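Local coordinates for protein urocanate hydratase (Paenibacillus sp. Soil724D2, PDB 7NED) that binds NAD+ and urocanate and, as a thiourocanate hydratase, probably adds water to thiourocanate in bacterial ergothioneine catabolism, at residues A[435-440]-A[521-526]. Residues are numbered along the deposited sequence; the frame is centred on the assembly and turned at random.
Sequences LDAASM and LRYADA
A type I beta turn from Asp436 to Ser439, interrupting strand 428-441, rests its two alanines, Ala437 and Ala438, on the last turn of helix 502-525. Ser439 N closes the turn on Asp436 O at 3.0 Å. Tyr523 reaches the turn with one ring edge: CE2 lies 3.5 Å from Ala437 O, which sits near the ring plane, and 3.9 Å from Ala437 CB. Tyr523 CG stands anti to its own carbonyl carbon (chi1 -76°), which points the CD2-CE2 edge of the ring at Ala437. Beside it, Arg522 CB meets Ala438 CB at 4.2 Å. The arginine chain then bends at chi2 (-93°), laying CD over one face of the Tyr523 ring, 3.6 Å above its plane and toward the rim. Beyond this bend, a water links the two segments, accepting from Arg522 NE at 3.1 Å and donating to Met440 O at 3.0 Å. Arg522 NH2 is hydrogen-bonded to Ser454 OG, and the guanidinium makes a cation-pi contact with Trp460 of helix 459-469. Within the C-terminal domain the contact is buried: Ser439 pairs through its backbone with Ala492 on neighbouring strand 490-498, while Tyr523 also packs against helices 335-344 and 529-538.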
# COMPACT_ATOMS: atom_id res chain seq x y z
N LEU A 435 -6.58 -1.30 14.30
CA LEU A 435 -6.09 -0.29 15.23
C LEU A 435 -5.07 -0.98 16.12
O LEU A 435 -5.36 -1.44 17.23
CB LEU A 435 -7.25 0.30 16.05
CG LEU A 435 -6.91 1.55 16.88
CD1 LEU A 435 -6.91 2.83 16.02
CD2 LEU A 435 -7.88 1.63 18.09
N ASP A 436 -3.87 -1.18 15.60
CA ASP A 436 -2.83 -1.95 16.27
C ASP A 436 -1.48 -1.38 15.81
O ASP A 436 -1.38 -0.84 14.75
CB ASP A 436 -2.99 -3.43 15.92
CG ASP A 436 -2.23 -4.41 16.85
OD1 ASP A 436 -2.23 -4.24 18.03
OD2 ASP A 436 -1.70 -5.38 16.38
N ALA A 437 -0.48 -1.56 16.65
CA ALA A 437 0.81 -1.01 16.44
C ALA A 437 1.41 -0.89 15.03
O ALA A 437 1.50 0.18 14.60
CB ALA A 437 1.80 -1.52 17.43
N ALA A 438 1.74 -1.92 14.30
CA ALA A 438 2.34 -1.56 12.94
C ALA A 438 1.32 -1.59 11.81
O ALA A 438 1.65 -1.58 10.70
CB ALA A 438 3.57 -2.32 12.64
N SER A 439 0.06 -1.54 12.17
CA SER A 439 -0.95 -1.80 11.18
C SER A 439 -1.95 -0.77 10.79
O SER A 439 -2.91 -1.01 10.10
CB SER A 439 -1.60 -3.12 11.54
OG SER A 439 -2.29 -2.97 12.69
N MET A 440 -1.62 0.44 11.14
CA MET A 440 -2.45 1.55 10.87
C MET A 440 -1.74 2.90 10.78
O MET A 440 -1.02 3.26 11.66
CB MET A 440 -3.51 1.58 11.91
CG MET A 440 -4.20 2.85 12.11
SD MET A 440 -5.37 3.00 10.83
CE MET A 440 -6.76 2.22 11.53
N LEU A 521 8.59 -2.31 17.10
CA LEU A 521 9.67 -1.58 16.45
C LEU A 521 9.18 -0.31 15.79
O LEU A 521 9.93 0.66 15.70
CB LEU A 521 10.40 -2.45 15.42
CG LEU A 521 11.19 -3.64 15.93
CD1 LEU A 521 12.16 -4.14 14.88
CD2 LEU A 521 11.98 -3.21 17.18
N ARG A 522 7.92 -0.28 15.33
CA ARG A 522 7.42 0.95 14.72
C ARG A 522 7.41 2.09 15.72
O ARG A 522 7.77 3.23 15.38
CB ARG A 522 6.01 0.72 14.14
CG ARG A 522 5.50 1.85 13.31
CD ARG A 522 4.67 2.86 14.14
NE ARG A 522 4.34 3.99 13.29
CZ ARG A 522 5.16 5.00 13.06
NH1 ARG A 522 6.36 5.04 13.65
NH2 ARG A 522 4.79 5.99 12.24
N TYR A 523 6.97 1.83 16.96
CA TYR A 523 6.99 2.85 18.00
C TYR A 523 8.40 3.06 18.54
O TYR A 523 8.77 4.19 18.87
CB TYR A 523 5.98 2.50 19.12
CG TYR A 523 4.60 2.81 18.60
CD1 TYR A 523 4.08 4.08 18.75
CD2 TYR A 523 3.92 1.90 17.79
CE1 TYR A 523 2.86 4.44 18.17
CE2 TYR A 523 2.69 2.24 17.20
CZ TYR A 523 2.18 3.51 17.39
OH TYR A 523 0.97 3.88 16.84
N ALA A 524 9.21 2.00 18.59
CA ALA A 524 10.61 2.21 18.98
C ALA A 524 11.31 3.15 18.01
O ALA A 524 12.01 4.08 18.43
CB ALA A 524 11.34 0.87 19.04
N ASP A 525 11.08 2.95 16.70
CA ASP A 525 11.67 3.82 15.69
C ASP A 525 11.25 5.26 15.90
O ASP A 525 12.03 6.17 15.61
CB ASP A 525 11.25 3.38 14.30
CG ASP A 525 11.89 4.22 13.22
OD1 ASP A 525 13.08 3.94 12.93
OD2 ASP A 525 11.24 5.17 12.71
N ALA A 526 10.02 5.49 16.35
CA ALA A 526 9.61 6.87 16.53
C ALA A 526 10.14 7.48 17.82
O ALA A 526 9.87 8.66 18.08
CB ALA A 526 8.08 7.00 16.49
O HOH W 1 1.98 3.30 11.38